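Local coordinates for protein ricin B lectin (Clostridium thermocellum, PDB 3VSF) that probably hydrolyses beta-1,3-galactan from the chain end as a family 43 exo-beta-1,3-galactanase, and binds beta-D-galactose through its ricin-type lectin domain, at residues 325-330 with 337-342; 374-379 with 398-403; 417-422 with 436-441. All blocks are in the same frame, centred on the assembly; numbering follows the deposited sequence.

Contact 1 (325-330 with 337-342)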
loop_
_atom_site.group_PDB
_atom_site.type_symbol
_atom_site.label_atom_id
_atom_site.label_comp_id
_atom_site.label_asym_id
_atom_site.label_seq_id
_atom_site.Cartn_x
_atom_site.Cartn_y
_atom_site.Cartn_z
ATOM N N TRP A 325 5.846 2.647 -0.692
ATOM C CA TRP A 325 4.727 3.274 -1.389
ATOM C C TRP A 325 4.292 2.449 -2.595
ATOM O O TRP A 325 5.116 2.050 -3.419
ATOM C CB TRP A 325 5.085 4.697 -1.823
ATOM C CG TRP A 325 5.196 5.662 -0.683
ATOM C CD1 TRP A 325 5.163 5.365 0.649
ATOM C CD2 TRP A 325 5.351 7.083 -0.774
ATOM N NE1 TRP A 325 5.293 6.513 1.393
ATOM C CE2 TRP A 325 5.409 7.582 0.543
ATOM C CE3 TRP A 325 5.449 7.983 -1.841
ATOM C CZ2 TRP A 325 5.559 8.939 0.822
ATOM C CZ3 TRP A 325 5.599 9.329 -1.562
ATOM C CH2 TRP A 325 5.653 9.794 -0.242
ATOM N N LEU A 326 2.992 2.197 -2.687
ATOM C CA LEU A 326 2.436 1.405 -3.773
ATOM C C LEU A 326 1.107 1.998 -4.220
ATOM O O LEU A 326 0.443 2.690 -3.449
ATOM C CB LEU A 326 2.227 -0.042 -3.323
ATOM C CG LEU A 326 3.449 -0.777 -2.771
ATOM C CD1 LEU A 326 3.035 -2.085 -2.125
ATOM C CD2 LEU A 326 4.478 -1.016 -3.864
ATOM N N PRO A 327 0.716 1.738 -5.474
ATOM C CA PRO A 327 -0.584 2.200 -5.965
ATOM C C PRO A 327 -1.710 1.289 -5.489
ATOM O O PRO A 327 -1.564 0.068 -5.516
ATOM C CB PRO A 327 -0.433 2.097 -7.483
ATOM C CG PRO A 327 0.537 0.985 -7.676
ATOM C CD PRO A 327 1.506 1.080 -6.530
ATOM N N LEU A 328 -2.813 1.882 -5.046
ATOM C CA LEU A 328 -3.987 1.115 -4.653
ATOM C C LEU A 328 -4.982 1.083 -5.807
ATOM O O LEU A 328 -5.635 2.084 -6.102
ATOM C CB LEU A 328 -4.640 1.721 -3.409
ATOM C CG LEU A 328 -5.887 1.005 -2.887
ATOM C CD1 LEU A 328 -5.555 -0.421 -2.474
ATOM C CD2 LEU A 328 -6.505 1.771 -1.726
ATOM N N ASN A 329 -5.092 -0.069 -6.460
ATOM C CA ASN A 329 -5.935 -0.200 -7.642
ATOM C C ASN A 329 -7.328 -0.740 -7.334
ATOM O O ASN A 329 -7.496 -1.598 -6.468
ATOM C CB ASN A 329 -5.245 -1.078 -8.689
ATOM C CG ASN A 329 -3.910 -0.511 -9.136
ATOM O OD1 ASN A 329 -3.749 0.703 -9.264
ATOM N ND2 ASN A 329 -2.942 -1.391 -9.372
ATOM N N PHE A 330 -8.323 -0.228 -8.051
ATOM C CA PHE A 330 -9.704 -0.657 -7.868
ATOM C C PHE A 330 -10.215 -1.446 -9.070
ATOM O O PHE A 330 -10.672 -0.862 -10.053
ATOM C CB PHE A 330 -10.612 0.554 -7.626
ATOM C CG PHE A 330 -10.419 1.204 -6.285
ATOM C CD1 PHE A 330 -11.289 0.936 -5.238
ATOM C CD2 PHE A 330 -9.373 2.087 -6.069
ATOM C CE1 PHE A 330 -11.117 1.535 -4.003
ATOM C CE2 PHE A 330 -9.197 2.688 -4.837
ATOM C CZ PHE A 330 -10.069 2.411 -3.802
ATOM N N GLU A 337 -7.033 -4.009 -5.180
ATOM C CA GLU A 337 -5.764 -4.666 -5.462
ATOM C C GLU A 337 -4.597 -3.819 -4.972
ATOM O O GLU A 337 -4.576 -2.604 -5.167
ATOM C CB GLU A 337 -5.625 -4.922 -6.964
ATOM C CG GLU A 337 -4.192 -5.086 -7.447
ATOM C CD GLU A 337 -4.084 -5.102 -8.963
ATOM O OE1 GLU A 337 -3.007 -4.749 -9.490
ATOM O OE2 GLU A 337 -5.074 -5.473 -9.629
ATOM N N LEU A 338 -3.626 -4.465 -4.335
ATOM C CA LEU A 338 -2.441 -3.771 -3.847
ATOM C C LEU A 338 -1.182 -4.524 -4.269
ATOM O O LEU A 338 -0.692 -5.382 -3.538
ATOM C CB LEU A 338 -2.500 -3.614 -2.325
ATOM C CG LEU A 338 -1.550 -2.609 -1.667
ATOM C CD1 LEU A 338 -0.179 -3.216 -1.413
ATOM C CD2 LEU A 338 -1.442 -1.338 -2.499
ATOM N N PRO A 339 -0.663 -4.203 -5.462
ATOM C CA PRO A 339 0.506 -4.878 -6.034
ATOM C C PRO A 339 1.809 -4.342 -5.460
ATOM O O PRO A 339 1.855 -3.199 -5.009
ATOM C CB PRO A 339 0.409 -4.516 -7.515
ATOM C CG PRO A 339 -0.220 -3.166 -7.511
ATOM C CD PRO A 339 -1.199 -3.169 -6.364
ATOM N N TYR A 340 2.854 -5.162 -5.476
ATOM C CA TYR A 340 4.168 -4.722 -5.026
ATOM C C TYR A 340 5.127 -4.529 -6.193
ATOM O O TYR A 340 5.452 -5.476 -6.908
ATOM C CB TYR A 340 4.772 -5.710 -4.027
ATOM C CG TYR A 340 6.208 -5.392 -3.672
ATOM C CD1 TYR A 340 6.511 -4.436 -2.709
ATOM C CD2 TYR A 340 7.261 -6.041 -4.303
ATOM C CE1 TYR A 340 7.823 -4.138 -2.384
ATOM C CE2 TYR A 340 8.575 -5.750 -3.984
ATOM C CZ TYR A 340 8.850 -4.799 -3.024
ATOM O OH TYR A 340 10.156 -4.508 -2.704
ATOM N N TYR A 341 5.577 -3.294 -6.377
ATOM C CA TYR A 341 6.589 -2.982 -7.372
ATOM C C TYR A 341 7.854 -2.541 -6.652
ATOM O O TYR A 341 7.819 -1.624 -5.834
ATOM C CB TYR A 341 6.103 -1.870 -8.300
ATOM C CG TYR A 341 4.781 -2.158 -8.975
ATOM C CD1 TYR A 341 4.475 -3.432 -9.434
ATOM C CD2 TYR A 341 3.835 -1.154 -9.147
ATOM C CE1 TYR A 341 3.265 -3.698 -10.052
ATOM C CE2 TYR A 341 2.624 -1.410 -9.761
ATOM C CZ TYR A 341 2.345 -2.683 -10.212
ATOM O OH TYR A 341 1.138 -2.939 -10.823
ATOM N N ASP A 342 8.972 -3.198 -6.947
ATOM C CA ASP A 342 10.237 -2.848 -6.313
ATOM C C ASP A 342 10.592 -1.397 -6.626
ATOM O O ASP A 342 11.329 -0.751 -5.881
ATOM C CB ASP A 342 11.350 -3.786 -6.777
ATOM C CG ASP A 342 12.536 -3.794 -5.832
ATOM O OD1 ASP A 342 12.517 -4.580 -4.861
ATOM O OD2 ASP A 342 13.485 -3.014 -6.059
HETATM O O HOH W 1 -0.578 -0.615 -11.362
#
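The outer edge of a four-stranded antiparallel blade of the family 43 beta-propeller is formed where strand 322-330 meets the chain returning through 337-342, the two running 147° apart. N329 and E337 make an antiparallel hydrogen-bonded pair: N329 N donates to E337 O at 2.9 Å, and E337 N to N329 O at 2.8 Å. Their side chains leave the same face and lie side by side, with the amide and carboxylate planes nearly perpendicular. N329 ND2 reaches E337 OE1 in a weak hydrogen bond of 3.4 Å, whereas OE2 of the same carboxylate forms a salt bridge with R419. The second carboxylate oxygen is therefore directed to the lectin domain, and the glutamate probably keeps its negative charge there.

Beyond this pair 338-342 leaves the sheet of the blade as a loop, and apolar side chains take over from backbone bonds. L326 points toward 337-342 and fits its two methyls around the P339 carbonyl, with CD1 3.3 Å from P339 O; the same methyl meets L338 CD1 at 3.5 Å, the two leucine side chains crossing at about a right angle. L338 has CG anti to its backbone N (chi1 -164°), which brings CD2 up to P327 O. On the N329 side, the two proline rings approach through their CG atoms, and P327 CG also lies 3.8 Å from CE2 of Y341, obliquely to that ring. The Y341 hydroxyl is joined to N329 ND2 through a water, which sits in the plane of the phenol ring, 2.9 Å from OH, and accepts from the amide. Y340 is hydrogen-bonded through its backbone to S439 of the lectin domain, and its ring meets that of Y285 on the propeller side.

Contact 2 (374-379 with 398-403); sequences LDVLDG and QQWYLV
Strands 374-376 and 400-403 are steeply inclined to each other, 109° between their N-to-C directions with axes 10.6 Å apart at closest, and their backbones come nearest at D375 and Q398, CA to CA 4.7 Å. W400 spans the separation between the strands. Its indole NE1 donates to L374 O at 3.2 Å with a fairly straight N-H...O angle of 164°; the oxygen lies in the indole plane, yet the donor stands well above the plane of the carbonyl, away from its lone pairs. CA of Q398 makes a CH...O contact with that same oxygen.

The contact lies inside one ricin-type beta-trefoil domain, where W400 packs against strand 409-414 through I412 and N414 as well as against strand 373-376. L374 puts CD2 over one indole face, 4.1 Å above the plane and displaced toward the rim, and its side chain crosses that of W400 at about a right angle. At the far end of the six-membered ring, V376 CG2 is 4.2 Å from W400 CH2. The first torsion of D375, -172°, sets its carboxylate opposite the backbone N and brings OD1 to 3.2 Å from the aliphatic CG of Q398. The glutamine chain runs extended past the carboxylate, the two flat groups nearly perpendicular, and its amide is spent on other partners: NE2 donates to T391 O, and OE1 accepts from N393 N.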
loop_
_atom_site.group_PDB
_atom_site.type_symbol
_atom_site.label_atom_id
_atom_site.label_comp_id
_atom_site.label_asym_id
_atom_site.label_seq_id
_atom_site.Cartn_x
_atom_site.Cartn_y
_atom_site.Cartn_z
ATOM N N LEU A 374 2.956 -16.434 -26.799
ATOM C CA LEU A 374 2.321 -16.278 -25.497
ATOM C C LEU A 374 1.362 -15.094 -25.514
ATOM O O LEU A 374 1.724 -13.996 -25.939
ATOM C CB LEU A 374 3.375 -16.089 -24.406
ATOM C CG LEU A 374 2.916 -16.435 -22.989
ATOM C CD1 LEU A 374 2.512 -17.898 -22.917
ATOM C CD2 LEU A 374 4.005 -16.126 -21.976
ATOM N N ASP A 375 0.139 -15.321 -25.048
ATOM C CA ASP A 375 -0.909 -14.311 -25.126
ATOM C C ASP A 375 -1.875 -14.435 -23.952
ATOM O O ASP A 375 -1.806 -15.390 -23.177
ATOM C CB ASP A 375 -1.667 -14.450 -26.451
ATOM C CG ASP A 375 -2.645 -13.317 -26.693
ATOM O OD1 ASP A 375 -2.329 -12.169 -26.323
ATOM O OD2 ASP A 375 -3.732 -13.574 -27.254
ATOM N N VAL A 376 -2.768 -13.461 -23.818
ATOM C CA VAL A 376 -3.814 -13.510 -22.805
ATOM C C VAL A 376 -5.153 -13.792 -23.474
ATOM O O VAL A 376 -5.464 -13.217 -24.515
ATOM C CB VAL A 376 -3.906 -12.187 -22.019
ATOM C CG1 VAL A 376 -5.061 -12.232 -21.032
ATOM C CG2 VAL A 376 -2.596 -11.902 -21.302
ATOM N N LEU A 377 -5.940 -14.684 -22.880
ATOM C CA LEU A 377 -7.236 -15.049 -23.442
ATOM C C LEU A 377 -8.093 -13.818 -23.717
ATOM O O LEU A 377 -8.298 -12.981 -22.837
ATOM C CB LEU A 377 -7.980 -16.011 -22.513
ATOM C CG LEU A 377 -9.362 -16.457 -22.997
ATOM C CD1 LEU A 377 -9.277 -17.052 -24.395
ATOM C CD2 LEU A 377 -9.987 -17.447 -22.025
ATOM N N ASP A 378 -8.589 -13.716 -24.947
ATOM C CA ASP A 378 -9.418 -12.588 -25.362
ATOM C C ASP A 378 -8.705 -11.255 -25.163
ATOM O O ASP A 378 -9.346 -10.209 -25.071
ATOM C CB ASP A 378 -10.753 -12.592 -24.610
ATOM C CG ASP A 378 -11.622 -13.781 -24.971
ATOM O OD1 ASP A 378 -11.578 -14.221 -26.139
ATOM O OD2 ASP A 378 -12.352 -14.277 -24.086
ATOM N N GLY A 379 -7.378 -11.302 -25.102
ATOM C CA GLY A 379 -6.579 -10.109 -24.884
ATOM C C GLY A 379 -7.084 -9.292 -23.711
ATOM O O GLY A 379 -7.029 -8.063 -23.730
ATOM N N GLN A 398 0.278 -9.697 -26.645
ATOM C CA GLN A 398 1.324 -10.663 -26.958
ATOM C C GLN A 398 2.721 -10.087 -26.743
ATOM O O GLN A 398 3.714 -10.671 -27.178
ATOM C CB GLN A 398 1.172 -11.161 -28.396
ATOM C CG GLN A 398 -0.161 -11.835 -28.674
ATOM C CD GLN A 398 -0.292 -12.295 -30.113
ATOM O OE1 GLN A 398 0.482 -11.890 -30.979
ATOM N NE2 GLN A 398 -1.276 -13.149 -30.373
ATOM N N GLN A 399 2.792 -8.945 -26.070
ATOM C CA GLN A 399 4.071 -8.302 -25.791
ATOM C C GLN A 399 4.369 -8.341 -24.295
ATOM O O GLN A 399 3.480 -8.115 -23.473
ATOM C CB GLN A 399 4.067 -6.863 -26.308
ATOM C CG GLN A 399 3.616 -6.742 -27.757
ATOM C CD GLN A 399 3.670 -5.319 -28.273
ATOM O OE1 GLN A 399 4.528 -4.532 -27.872
ATOM N NE2 GLN A 399 2.748 -4.978 -29.167
ATOM N N TRP A 400 5.618 -8.630 -23.943
ATOM C CA TRP A 400 5.978 -8.847 -22.546
ATOM C C TRP A 400 7.291 -8.174 -22.151
ATOM O O TRP A 400 8.271 -8.215 -22.896
ATOM C CB TRP A 400 6.063 -10.349 -22.256
ATOM C CG TRP A 400 4.816 -11.101 -22.615
ATOM C CD1 TRP A 400 4.446 -11.529 -23.857
ATOM C CD2 TRP A 400 3.776 -11.519 -21.722
ATOM N NE1 TRP A 400 3.240 -12.183 -23.793
ATOM C CE2 TRP A 400 2.808 -12.192 -22.492
ATOM C CE3 TRP A 400 3.570 -11.389 -20.344
ATOM C CZ2 TRP A 400 1.651 -12.732 -21.934
ATOM C CZ3 TRP A 400 2.422 -11.927 -19.792
ATOM C CH2 TRP A 400 1.477 -12.589 -20.585
ATOM N N TYR A 401 7.302 -7.556 -20.972
ATOM C CA TYR A 401 8.524 -6.999 -20.404
ATOM C C TYR A 401 9.255 -8.073 -19.611
ATOM O O TYR A 401 8.662 -9.078 -19.224
ATOM C CB TYR A 401 8.211 -5.827 -19.473
ATOM C CG TYR A 401 7.552 -4.641 -20.135
ATOM C CD1 TYR A 401 8.254 -3.838 -21.023
ATOM C CD2 TYR A 401 6.235 -4.309 -19.850
ATOM C CE1 TYR A 401 7.654 -2.746 -21.623
ATOM C CE2 TYR A 401 5.628 -3.219 -20.443
ATOM C CZ TYR A 401 6.343 -2.442 -21.329
ATOM O OH TYR A 401 5.742 -1.357 -21.922
ATOM N N LEU A 402 10.540 -7.853 -19.361
ATOM C CA LEU A 402 11.317 -8.757 -18.522
ATOM C C LEU A 402 12.041 -7.989 -17.418
ATOM O O LEU A 402 13.027 -7.297 -17.674
ATOM C CB LEU A 402 12.315 -9.556 -19.360
ATOM C CG LEU A 402 11.728 -10.558 -20.356
ATOM C CD1 LEU A 402 12.842 -11.283 -21.097
ATOM C CD2 LEU A 402 10.814 -11.552 -19.654
ATOM N N VAL A 403 11.546 -8.120 -16.190
ATOM C CA VAL A 403 12.100 -7.389 -15.056
ATOM C C VAL A 403 12.927 -8.288 -14.141
ATOM O O VAL A 403 12.387 -9.153 -13.454
ATOM C CB VAL A 403 10.987 -6.726 -14.224
ATOM C CG1 VAL A 403 11.587 -5.951 -13.060
ATOM C CG2 VAL A 403 10.139 -5.815 -15.099
#

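Contact 3 (417-422 with 436-441)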
loop_
_atom_site.group_PDB
_atom_site.type_symbol
_atom_site.label_atom_id
_atom_site.label_comp_id
_atom_site.label_asym_id
_atom_site.label_seq_id
_atom_site.Cartn_x
_atom_site.Cartn_y
_atom_site.Cartn_z
ATOM N N SER A 417 -1.547 -5.101 -20.064
ATOM C CA SER A 417 -1.897 -5.056 -18.649
ATOM C C SER A 417 -0.646 -5.290 -17.813
ATOM O O SER A 417 0.103 -6.234 -18.061
ATOM C CB SER A 417 -2.957 -6.109 -18.319
ATOM O OG SER A 417 -2.472 -7.416 -18.573
ATOM N N GLY A 418 -0.423 -4.433 -16.823
ATOM C CA GLY A 418 0.780 -4.500 -16.013
ATOM C C GLY A 418 0.878 -5.734 -15.134
ATOM O O GLY A 418 1.716 -5.798 -14.234
ATOM N N ARG A 419 0.025 -6.718 -15.398
ATOM C CA ARG A 419 -0.005 -7.939 -14.605
ATOM C C ARG A 419 1.129 -8.881 -14.993
ATOM O O ARG A 419 1.625 -8.839 -16.118
ATOM C CB ARG A 419 -1.359 -8.630 -14.752
ATOM C CG ARG A 419 -2.530 -7.683 -14.559
ATOM C CD ARG A 419 -3.856 -8.417 -14.492
ATOM N NE ARG A 419 -4.970 -7.483 -14.357
ATOM C CZ ARG A 419 -5.331 -6.911 -13.212
ATOM N NH1 ARG A 419 -4.664 -7.179 -12.098
ATOM N NH2 ARG A 419 -6.356 -6.072 -13.183
ATOM N N ALA A 420 1.538 -9.728 -14.054
ATOM C CA ALA A 420 2.671 -10.623 -14.269
ATOM C C ALA A 420 2.232 -12.058 -14.540
ATOM O O ALA A 420 1.158 -12.482 -14.112
ATOM C CB ALA A 420 3.614 -10.575 -13.075
ATOM N N LEU A 421 3.074 -12.799 -15.254
ATOM C CA LEU A 421 2.820 -14.209 -15.514
ATOM C C LEU A 421 2.849 -14.959 -14.190
ATOM O O LEU A 421 3.856 -14.951 -13.485
ATOM C CB LEU A 421 3.868 -14.776 -16.472
ATOM C CG LEU A 421 3.590 -16.164 -17.054
ATOM C CD1 LEU A 421 2.296 -16.164 -17.854
ATOM C CD2 LEU A 421 4.753 -16.618 -17.918
ATOM N N ASP A 422 1.738 -15.605 -13.857
ATOM C CA ASP A 422 1.574 -16.203 -12.539
ATOM C C ASP A 422 1.067 -17.639 -12.613
ATOM O O ASP A 422 0.180 -17.953 -13.405
ATOM C CB ASP A 422 0.611 -15.353 -11.706
ATOM C CG ASP A 422 0.403 -15.903 -10.309
ATOM O OD1 ASP A 422 -0.456 -16.792 -10.139
ATOM O OD2 ASP A 422 1.095 -15.437 -9.381
ATOM N N GLN A 436 -2.418 -14.392 -15.713
ATOM C CA GLN A 436 -1.814 -13.097 -15.435
ATOM C C GLN A 436 -2.409 -12.570 -14.135
ATOM O O GLN A 436 -3.628 -12.518 -13.980
ATOM C CB GLN A 436 -2.051 -12.112 -16.581
ATOM C CG GLN A 436 -3.505 -11.716 -16.788
ATOM C CD GLN A 436 -3.659 -10.564 -17.761
ATOM O OE1 GLN A 436 -2.677 -10.074 -18.320
ATOM N NE2 GLN A 436 -4.893 -10.124 -17.967
ATOM N N TYR A 437 -1.550 -12.196 -13.195
ATOM C CA TYR A 437 -2.016 -11.776 -11.882
ATOM C C TYR A 437 -1.252 -10.555 -11.388
ATOM O O TYR A 437 -0.165 -10.250 -11.877
ATOM C CB TYR A 437 -1.878 -12.925 -10.881
ATOM C CG TYR A 437 -2.768 -12.801 -9.665
ATOM C CD1 TYR A 437 -4.132 -13.046 -9.752
ATOM C CD2 TYR A 437 -2.243 -12.453 -8.427
ATOM C CE1 TYR A 437 -4.951 -12.938 -8.643
ATOM C CE2 TYR A 437 -3.055 -12.343 -7.312
ATOM C CZ TYR A 437 -4.406 -12.588 -7.425
ATOM O OH TYR A 437 -5.219 -12.481 -6.319
ATOM N N THR A 438 -1.833 -9.859 -10.417
ATOM C CA THR A 438 -1.195 -8.695 -9.818
ATOM C C THR A 438 0.150 -9.094 -9.228
ATOM O O THR A 438 0.278 -10.155 -8.619
ATOM C CB THR A 438 -2.071 -8.097 -8.705
ATOM O OG1 THR A 438 -1.817 -8.782 -7.473
ATOM C CG2 THR A 438 -3.542 -8.234 -9.059
ATOM N N SER A 439 1.158 -8.248 -9.415
ATOM C CA SER A 439 2.484 -8.529 -8.879
ATOM C C SER A 439 2.438 -8.560 -7.354
ATOM O O SER A 439 1.902 -7.650 -6.724
ATOM C CB SER A 439 3.493 -7.485 -9.358
ATOM O OG SER A 439 4.796 -7.788 -8.893
ATOM N N ASN A 440 2.996 -9.613 -6.766
ATOM C CA ASN A 440 2.977 -9.766 -5.315
ATOM C C ASN A 440 4.253 -10.391 -4.759
ATOM O O ASN A 440 4.257 -10.935 -3.653
ATOM C CB ASN A 440 1.754 -10.574 -4.875
ATOM C CG ASN A 440 1.699 -11.945 -5.519
ATOM O OD1 ASN A 440 2.729 -12.546 -5.822
ATOM N ND2 ASN A 440 0.488 -12.446 -5.733
ATOM N N GLY A 441 5.330 -10.313 -5.533
ATOM C CA GLY A 441 6.626 -10.799 -5.095
ATOM C C GLY A 441 6.677 -12.296 -4.856
ATOM O O GLY A 441 7.682 -12.821 -4.377
#
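The R419 guanidinium is met at its edge, in its own plane, by the T438 methyl CG2, 3.4 Å from NH1; Q436 NE2 also lies at the edge near that plane, the amide plane being turned 65° from the guanidinium. The Y437 ring stands beside the D422 carboxylate, the two planes 41° apart. These groups belong to the hairpin of strands 420-423 and 432-437 in the beta-trefoil lectin domain. A420 and Y437 form its antiparallel hydrogen-bonded pair, A420 N to Y437 O at 2.8 Å and Y437 N to A420 O at 2.9 Å; L421 and Q436 follow as a non-hydrogen-bonded pair.

D422 and N440 belong to a beta-D-galactose site of this protein, which holds no sugar here. Extending away from its own N (chi1 -179°), D422 runs alongside Y437, CB to CB 3.6 Å, and its OD2 accepts from Q445 NE2, a bond that would fix the turn of the carboxylate. A glycerol, probably from the crystallisation liquor, lies beside this aspartate. R419 packs its CD against the Q436 amide carbon, and its NE donates to V381 O. The buried amide nitrogen of Q436 is satisfied by D382 O and S380 O. The oxygen of the same amide, OE1, lies 2.7 Å from S417 OG.

All three contacts are largely buried, but they occupy different parts of the chain. Contact 1 closes a propeller blade, whereas contacts 2 and 3 belong to the beta-trefoil and reach one common sheet. Between contacts 1 and 3 the two domains touch: besides a salt bridge and a backbone bond, E337 CD packs on T438 CG2 at 3.2 Å and P339 CB on S439 O at 3.6 Å. Contact 2 does not touch contact 1, their nearest atoms being about 7 Å apart; it meets contact 3 through packing, as at L374 and L421. Strand pairing supports contacts 1 and 3, while an indole-to-carbonyl bond serves contact 2, and contact 3 alone contains galactose-binding residues.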